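Local coordinates for protein inositol-1,4,5-trisphosphate 5-phosphatase 1 (Schizosaccharomyces pombe, PDB 1I9Z) that removes the 5-phosphate from soluble and lipid inositol phosphates, including phosphatidylinositol 4,5-bisphosphate, through this catalytic phosphatase domain, at residues Y171-Y174 with D175-D178; R177-D180 with Y181-A185; N238-L242 with T243-F247. One frame throughout, in Å; residues are numbered along the deposited sequence.

Interaction 1. Residues Y171-Y174 with D175-D178; sequences YTNY and DERD. With 2IP (D-myo-inositol-1,4-bisphosphate), chain C.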
loop_
_atom_site.group_PDB
_atom_site.type_symbol
_atom_site.label_atom_id
_atom_site.label_comp_id
_atom_site.label_asym_id
_atom_site.label_seq_id
_atom_site.Cartn_x
_atom_site.Cartn_y
_atom_site.Cartn_z
ATOM N N TYR A 171 13.754 19.093 5.282
ATOM C CA TYR A 171 13.468 19.775 4.033
ATOM C C TYR A 171 14.340 19.344 2.847
ATOM O O TYR A 171 13.849 18.913 1.803
ATOM C CB TYR A 171 13.628 21.272 4.253
ATOM C CG TYR A 171 13.324 22.074 3.016
ATOM C CD1 TYR A 171 12.076 22.034 2.437
ATOM C CD2 TYR A 171 14.301 22.904 2.443
ATOM C CE1 TYR A 171 11.764 22.804 1.306
ATOM C CE2 TYR A 171 14.016 23.679 1.309
ATOM C CZ TYR A 171 12.720 23.622 0.758
ATOM O OH TYR A 171 12.390 24.485 -0.274
ATOM N N THR A 172 15.644 19.418 3.010
ATOM C CA THR A 172 16.534 19.089 1.893
ATOM C C THR A 172 17.100 17.660 1.837
ATOM O O THR A 172 17.694 17.276 0.836
ATOM C CB THR A 172 17.774 20.003 1.900
ATOM O OG1 THR A 172 18.562 19.644 3.033
ATOM C CG2 THR A 172 17.384 21.486 2.010
ATOM N N ASN A 173 16.911 16.868 2.888
ATOM C CA ASN A 173 17.566 15.565 2.901
ATOM C C ASN A 173 16.890 14.435 2.199
ATOM O O ASN A 173 16.607 13.364 2.808
ATOM C CB ASN A 173 17.873 15.160 4.331
ATOM C CG ASN A 173 16.685 15.061 5.119
ATOM O OD1 ASN A 173 15.799 15.937 5.034
ATOM N ND2 ASN A 173 16.606 14.009 5.952
ATOM N N TYR A 174 16.634 14.640 0.911
ATOM C CA TYR A 174 16.016 13.589 0.150
ATOM C C TYR A 174 17.035 12.474 -0.081
ATOM O O TYR A 174 16.627 11.323 -0.279
ATOM C CB TYR A 174 15.385 14.097 -1.169
ATOM C CG TYR A 174 16.368 14.674 -2.159
ATOM C CD1 TYR A 174 17.180 13.826 -2.923
ATOM C CD2 TYR A 174 16.527 16.059 -2.305
ATOM C CE1 TYR A 174 18.153 14.358 -3.816
ATOM C CE2 TYR A 174 17.499 16.592 -3.194
ATOM C CZ TYR A 174 18.305 15.737 -3.929
ATOM O OH TYR A 174 19.353 16.234 -4.728
ATOM N N ASP A 175 18.340 12.751 0.015
ATOM C CA ASP A 175 19.279 11.599 -0.150
ATOM C C ASP A 175 19.057 10.604 1.024
ATOM O O ASP A 175 19.162 9.385 0.866
ATOM C CB ASP A 175 20.745 12.024 -0.097
ATOM C CG ASP A 175 21.171 12.810 -1.319
ATOM O OD1 ASP A 175 20.580 12.637 -2.397
ATOM O OD2 ASP A 175 22.139 13.589 -1.187
ATOM N N GLU A 176 18.762 11.136 2.194
ATOM C CA GLU A 176 18.536 10.226 3.329
ATOM C C GLU A 176 17.213 9.441 3.116
ATOM O O GLU A 176 17.140 8.258 3.453
ATOM C CB GLU A 176 18.503 10.999 4.635
ATOM C CG GLU A 176 18.417 10.031 5.846
ATOM C CD GLU A 176 18.378 10.739 7.208
ATOM O OE1 GLU A 176 18.505 12.000 7.260
ATOM O OE2 GLU A 176 18.196 10.000 8.217
ATOM N N ARG A 177 16.155 10.083 2.605
ATOM C CA ARG A 177 14.941 9.316 2.320
ATOM C C ARG A 177 15.242 8.250 1.258
ATOM O O ARG A 177 14.724 7.125 1.291
ATOM C CB ARG A 177 13.823 10.267 1.795
ATOM C CG ARG A 177 13.335 11.212 2.900
ATOM C CD ARG A 177 12.199 12.088 2.417
ATOM N NE ARG A 177 12.651 13.401 1.887
ATOM C CZ ARG A 177 12.988 14.448 2.674
ATOM N NH1 ARG A 177 13.333 15.638 2.151
ATOM N NH2 ARG A 177 13.060 14.309 3.995
ATOM N N ASP A 178 16.049 8.587 0.255
ATOM C CA ASP A 178 16.303 7.539 -0.764
ATOM C C ASP A 178 17.037 6.334 -0.113
ATOM O O ASP A 178 16.804 5.188 -0.437
ATOM C CB ASP A 178 17.193 8.095 -1.893
ATOM C CG ASP A 178 16.489 9.082 -2.780
ATOM O OD1 ASP A 178 17.211 9.618 -3.698
ATOM O OD2 ASP A 178 15.239 9.361 -2.629
HETATM C C1 2IP C . 12.802 19.808 9.710
HETATM C C2 2IP C . 12.569 19.146 11.093
HETATM C C3 2IP C . 11.137 19.447 11.650
HETATM C C4 2IP C . 9.995 19.073 10.669
HETATM C C5 2IP C . 10.227 19.876 9.370
HETATM C C6 2IP C . 11.604 19.558 8.715
HETATM O O1 2IP C . 13.769 20.744 9.315
HETATM O O2 2IP C . 12.695 17.751 11.041
HETATM O O3 2IP C . 10.911 18.727 12.826
HETATM O O4 2IP C . 8.710 19.425 11.278
HETATM O O5 2IP C . 9.204 19.585 8.418
HETATM O O6 2IP C . 11.596 20.421 7.585
HETATM P P4 2IP C . 7.614 18.375 11.693
HETATM O O41 2IP C . 7.359 17.473 10.429
HETATM O O42 2IP C . 6.387 19.066 12.088
HETATM O O43 2IP C . 8.286 17.645 12.869
HETATM P P1 2IP C . 15.006 20.654 8.465
HETATM O O11 2IP C . 16.074 21.312 9.356
HETATM O O12 2IP C . 15.505 19.309 7.997
HETATM O O13 2IP C . 14.741 21.630 7.312
HETATM O O HOH W 1 19.761 15.235 0.137
#
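The carbonyl oxygen of N173 is shared by the first turn of the helix: E176 N (3.2 Å from N173 O) and R177 N both give it weak bonds, and it also lies over the centre of one face of the R177 guanidinium. The first firm turn bond follows, D178 N to Y174 O at 2.8 Å. N173 stands at the N-cap but does not cap with its side chain. Its CG sits between the backbone N and the carbonyl carbon (chi1 60°), which turns the amide alongside E176. There N173 ND2 reaches E176 OE1 at 3.1 Å, within its own amide plane but from above the carboxylate plane; its stronger partner is the carbonyl of A169. On the other branch, N173 OD1 takes a weak bond from R177 NH2 (3.4 Å), the amide and guanidinium standing 77° apart. R177 is thus buried among oxygens. NH2 also binds A168 O, NH1 binds G170 O and Q236 OE1 with a weak link to Y171 O, and Y210 adds a cation-pi contact, so that several groups hold the guanidinium in place and probably offset its buried charge. N173 centres an inverse gamma turn closed by Y174 N on T172 O. Water 1 joins T172 O to D175 N at 2.9 Å from that nitrogen, and lies over the Y174 ring, whose CE1 is met by D175 OD1 at 3.3 Å. At the start of the loop, Y171 N donates to phosphate oxygen O12 of the inositol bisphosphate (3.2 Å), with a weaker bond to O13. The loop therefore carries a ligand-binding amide from strand 158-166 into helix 174-187, whose first turn rests its Y174 ring on helix 236-242.

Interaction 2. Residues R177-D180 with Y181-A185; sequences RDHD and YRTIA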
loop_
_atom_site.group_PDB
_atom_site.type_symbol
_atom_site.label_atom_id
_atom_site.label_comp_id
_atom_site.label_asym_id
_atom_site.label_seq_id
_atom_site.Cartn_x
_atom_site.Cartn_y
_atom_site.Cartn_z
ATOM N N ARG A 177 16.155 10.083 2.605
ATOM C CA ARG A 177 14.941 9.316 2.320
ATOM C C ARG A 177 15.242 8.250 1.258
ATOM O O ARG A 177 14.724 7.125 1.291
ATOM C CB ARG A 177 13.823 10.267 1.795
ATOM C CG ARG A 177 13.335 11.212 2.900
ATOM C CD ARG A 177 12.199 12.088 2.417
ATOM N NE ARG A 177 12.651 13.401 1.887
ATOM C CZ ARG A 177 12.988 14.448 2.674
ATOM N NH1 ARG A 177 13.333 15.638 2.151
ATOM N NH2 ARG A 177 13.060 14.309 3.995
ATOM N N ASP A 178 16.049 8.587 0.255
ATOM C CA ASP A 178 16.303 7.539 -0.764
ATOM C C ASP A 178 17.037 6.334 -0.113
ATOM O O ASP A 178 16.804 5.188 -0.437
ATOM C CB ASP A 178 17.193 8.095 -1.893
ATOM C CG ASP A 178 16.489 9.082 -2.780
ATOM O OD1 ASP A 178 17.211 9.618 -3.698
ATOM O OD2 ASP A 178 15.239 9.361 -2.629
ATOM N N HIS A 179 17.932 6.662 0.809
ATOM C CA HIS A 179 18.699 5.654 1.520
ATOM C C HIS A 179 17.721 4.801 2.350
ATOM O O HIS A 179 17.897 3.573 2.507
ATOM C CB HIS A 179 19.675 6.340 2.450
ATOM C CG HIS A 179 20.301 5.398 3.426
ATOM N ND1 HIS A 179 20.026 5.426 4.779
ATOM C CD2 HIS A 179 21.190 4.399 3.237
ATOM C CE1 HIS A 179 20.738 4.484 5.391
ATOM N NE2 HIS A 179 21.451 3.846 4.472
ATOM N N ASP A 180 16.709 5.459 2.916
ATOM C CA ASP A 180 15.719 4.728 3.716
ATOM C C ASP A 180 14.951 3.749 2.834
ATOM O O ASP A 180 14.628 2.623 3.235
ATOM C CB ASP A 180 14.705 5.695 4.385
ATOM C CG ASP A 180 15.281 6.453 5.544
ATOM O OD1 ASP A 180 16.390 6.116 5.992
ATOM O OD2 ASP A 180 14.649 7.433 6.017
ATOM N N TYR A 181 14.628 4.174 1.614
ATOM C CA TYR A 181 13.968 3.299 0.691
ATOM C C TYR A 181 14.813 2.056 0.470
ATOM O O TYR A 181 14.329 0.913 0.555
ATOM C CB TYR A 181 13.791 3.992 -0.690
ATOM C CG TYR A 181 13.459 2.996 -1.771
ATOM C CD1 TYR A 181 12.194 2.488 -1.904
ATOM C CD2 TYR A 181 14.490 2.416 -2.545
ATOM C CE1 TYR A 181 11.928 1.406 -2.763
ATOM C CE2 TYR A 181 14.264 1.350 -3.375
ATOM C CZ TYR A 181 12.967 0.838 -3.476
ATOM O OH TYR A 181 12.727 -0.263 -4.201
ATOM N N ARG A 182 16.097 2.268 0.178
ATOM C CA ARG A 182 16.942 1.118 -0.114
ATOM C C ARG A 182 17.089 0.190 1.076
ATOM O O ARG A 182 17.108 -1.027 0.902
ATOM C CB ARG A 182 18.331 1.576 -0.563
ATOM C CG ARG A 182 18.281 2.370 -1.875
ATOM C CD ARG A 182 19.758 2.587 -2.364
ATOM N NE ARG A 182 20.143 3.988 -2.409
ATOM C CZ ARG A 182 20.524 4.680 -1.359
ATOM N NH1 ARG A 182 20.561 4.093 -0.190
ATOM N NH2 ARG A 182 20.880 5.924 -1.448
ATOM N N THR A 183 17.200 0.778 2.263
ATOM C CA THR A 183 17.370 0.056 3.534
ATOM C C THR A 183 16.178 -0.835 3.786
ATOM O O THR A 183 16.302 -2.017 4.167
ATOM C CB THR A 183 17.558 1.066 4.694
ATOM O OG1 THR A 183 18.783 1.794 4.503
ATOM C CG2 THR A 183 17.657 0.347 6.101
ATOM N N ILE A 184 14.989 -0.287 3.556
ATOM C CA ILE A 184 13.780 -1.056 3.761
ATOM C C ILE A 184 13.545 -2.081 2.683
ATOM O O ILE A 184 13.115 -3.214 2.956
ATOM C CB ILE A 184 12.537 -0.095 3.859
ATOM C CG1 ILE A 184 12.674 0.788 5.083
ATOM C CG2 ILE A 184 11.231 -0.936 3.788
ATOM C CD1 ILE A 184 11.713 2.068 5.075
ATOM N N ALA A 185 13.769 -1.720 1.424
ATOM C CA ALA A 185 13.520 -2.679 0.327
ATOM C C ALA A 185 14.477 -3.896 0.467
ATOM O O ALA A 185 14.109 -5.039 0.180
ATOM C CB ALA A 185 13.733 -1.983 -1.001
#
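T183 OG1 lies over one face of the H179 imidazole, 3.3 Å above its plane and offset toward the rim, while R182 NH1 meets the ring at its edge, 3.5 Å from H179 CD2. The guanidinium and imidazole planes are 60° apart. One face of the R182 guanidinium has D178 O over its centre, and H179 CD2 lies at its edge, in plane. R182 gets there by bending back at chi3 (-117°), which folds its end over the turn before it. The T183 hydroxyl does not hydrogen-bond to H179 NE2. It donates to H179 O at 2.8 Å, from above the carbonyl plane, while T183 N bonds the same oxygen from the opposite face, so two donors of one residue grip one acceptor. The neighbouring turn bonds are regular: Y181 N to R177 O at 3.0 Å, R182 N to D178 O at 3.1 Å, I184 N to D180 O at 2.9 Å. D180 directs its carboxylate to A168 N, and the Y181 ring leaves the helix to meet F247 and W204. This is the middle of the crossover helix of a beta-alpha-beta unit, 174-187 linking parallel strands 158-166 and 201-205 of the DNase I-like fold.

Interaction 3. Residues N238-L242 with T243-F247; sequences NKQML and TGKVF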
loop_
_atom_site.group_PDB
_atom_site.type_symbol
_atom_site.label_atom_id
_atom_site.label_comp_id
_atom_site.label_asym_id
_atom_site.label_seq_id
_atom_site.Cartn_x
_atom_site.Cartn_y
_atom_site.Cartn_z
ATOM N N ASN A 238 8.773 12.643 -7.017
ATOM C CA ASN A 238 8.634 12.508 -8.467
ATOM C C ASN A 238 10.010 12.553 -9.121
ATOM O O ASN A 238 10.320 11.732 -10.047
ATOM C CB ASN A 238 7.770 13.653 -9.014
ATOM C CG ASN A 238 7.712 13.670 -10.566
ATOM O OD1 ASN A 238 7.203 12.763 -11.190
ATOM N ND2 ASN A 238 8.237 14.716 -11.145
ATOM N N LYS A 239 10.830 13.477 -8.647
ATOM C CA LYS A 239 12.173 13.684 -9.229
ATOM C C LYS A 239 13.009 12.437 -9.042
ATOM O O LYS A 239 13.609 11.985 -10.021
ATOM C CB LYS A 239 12.882 14.907 -8.622
ATOM C CG LYS A 239 14.272 15.281 -9.236
ATOM C CD LYS A 239 14.860 16.503 -8.430
ATOM C CE LYS A 239 16.271 16.988 -8.812
ATOM N NZ LYS A 239 16.977 17.682 -7.613
ATOM N N GLN A 240 13.018 11.859 -7.831
ATOM C CA GLN A 240 13.813 10.628 -7.571
ATOM C C GLN A 240 13.229 9.371 -8.186
ATOM O O GLN A 240 13.988 8.453 -8.534
ATOM C CB GLN A 240 14.026 10.380 -6.095
ATOM C CG GLN A 240 14.623 11.586 -5.386
ATOM C CD GLN A 240 15.938 12.003 -5.994
ATOM O OE1 GLN A 240 16.979 11.357 -5.792
ATOM N NE2 GLN A 240 15.901 13.080 -6.739
ATOM N N MET A 241 11.914 9.292 -8.343
ATOM C CA MET A 241 11.361 8.123 -8.991
ATOM C C MET A 241 11.682 8.171 -10.500
ATOM O O MET A 241 11.899 7.119 -11.126
ATOM C CB MET A 241 9.837 8.031 -8.792
ATOM C CG MET A 241 9.511 7.609 -7.295
ATOM S SD MET A 241 7.764 7.511 -7.045
ATOM C CE MET A 241 7.303 6.185 -8.192
ATOM N N LEU A 242 11.683 9.363 -11.082
ATOM C CA LEU A 242 11.949 9.479 -12.519
ATOM C C LEU A 242 13.306 8.916 -12.934
ATOM O O LEU A 242 13.468 8.383 -14.062
ATOM C CB LEU A 242 11.821 10.939 -12.976
ATOM C CG LEU A 242 10.312 11.268 -13.084
ATOM C CD1 LEU A 242 10.135 12.677 -13.622
ATOM C CD2 LEU A 242 9.564 10.236 -14.017
ATOM N N THR A 243 14.272 9.041 -12.046
ATOM C CA THR A 243 15.607 8.515 -12.316
ATOM C C THR A 243 15.805 7.027 -11.956
ATOM O O THR A 243 16.910 6.494 -12.123
ATOM C CB THR A 243 16.602 9.291 -11.517
ATOM O OG1 THR A 243 16.532 8.861 -10.165
ATOM C CG2 THR A 243 16.269 10.784 -11.567
ATOM N N GLY A 244 14.760 6.350 -11.486
ATOM C CA GLY A 244 14.911 4.953 -11.075
ATOM C C GLY A 244 15.661 4.787 -9.750
ATOM O O GLY A 244 15.822 3.677 -9.272
ATOM N N LYS A 245 16.103 5.870 -9.132
ATOM C CA LYS A 245 16.828 5.779 -7.846
ATOM C C LYS A 245 15.960 5.158 -6.689
ATOM O O LYS A 245 16.468 4.382 -5.846
ATOM C CB LYS A 245 17.306 7.176 -7.375
ATOM C CG LYS A 245 18.235 8.046 -8.302
ATOM C CD LYS A 245 18.891 9.135 -7.411
ATOM C CE LYS A 245 19.463 10.411 -8.138
ATOM N NZ LYS A 245 19.710 11.633 -7.188
ATOM N N VAL A 246 14.671 5.504 -6.637
ATOM C CA VAL A 246 13.817 4.966 -5.569
ATOM C C VAL A 246 12.542 4.418 -6.134
ATOM O O VAL A 246 12.092 4.856 -7.184
ATOM C CB VAL A 246 13.450 6.026 -4.507
ATOM C CG1 VAL A 246 14.598 6.272 -3.661
ATOM C CG2 VAL A 246 12.954 7.320 -5.169
ATOM N N PHE A 247 11.943 3.461 -5.426
ATOM C CA PHE A 247 10.693 2.843 -5.881
ATOM C C PHE A 247 10.625 2.515 -7.381
ATOM O O PHE A 247 9.672 2.859 -8.067
ATOM C CB PHE A 247 9.452 3.720 -5.543
ATOM C CG PHE A 247 9.356 4.088 -4.058
ATOM C CD1 PHE A 247 9.857 5.279 -3.602
ATOM C CD2 PHE A 247 8.784 3.195 -3.150
ATOM C CE1 PHE A 247 9.808 5.634 -2.251
ATOM C CE2 PHE A 247 8.733 3.548 -1.783
ATOM C CZ PHE A 247 9.234 4.762 -1.355
HETATM O O HOH W 2 17.679 13.777 -8.763
HETATM O O HOH W 3 11.357 4.689 -9.992
#
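Helix 236-242 closes with the bond pair of a Schellman motif: G244 N reaches M241 O at 3.0 Å, K245 N weakly reaches Q240 O, and G244 takes a positive phi of 74°. The side chain of Q240 bends at chi2 (-58°), which brings its amide across K245. K245 NZ binds Q240 OE1 at 3.1 Å, in the carbonyl plane and on a lone pair, and K245 CD lies against the same oxygen at 3.3 Å. Q240 NE2 donates an N-H to water 2 (2.8 Å), which K245 NZ also reaches, weakly. At the root of the side chain, V246 CG2 packs on Q240 CB at 3.4 Å. M241 continues the apolar side, its CG 4.1 Å from V246 CG2 and its CE 4.2 Å from F247 CB, while the F247 ring stacks on F208. T243 CG2 rests on K239 O at 3.3 Å. Replacing Q240 by an alanine would probably leave the K245 ammonium without its amide oxygen, release water 2 from its NE2 anchor and let the lysine chain swing away from the helix end. Between these segments the lysine charge thus meets a neutral amide oxygen and water, not a carboxylate; nearby D178 probably favours the ammonium.

From the N terminus, interaction 1 comes first: the loop after strand 158-166, which binds the inositol bisphosphate, turns into helix 174-187. Interaction 2 continues along that helix, sharing R177 and D178 with interaction 1, so their segments overlap, while interaction 3 follows both in series. Neither encloses interaction 3, which comes after strand 201-205 and closes the turn at the end of helix 236-242. All three are local, and none nests in or crosses another. In space, however, residues 238-247 lie against helix 174-187: Y174 meets K239 and Q240, D178 meets Q240 and V246, and Y181 meets V246 and F247. Together they join the ligand loop, the crossover helix and the chain leaving helix 236-242.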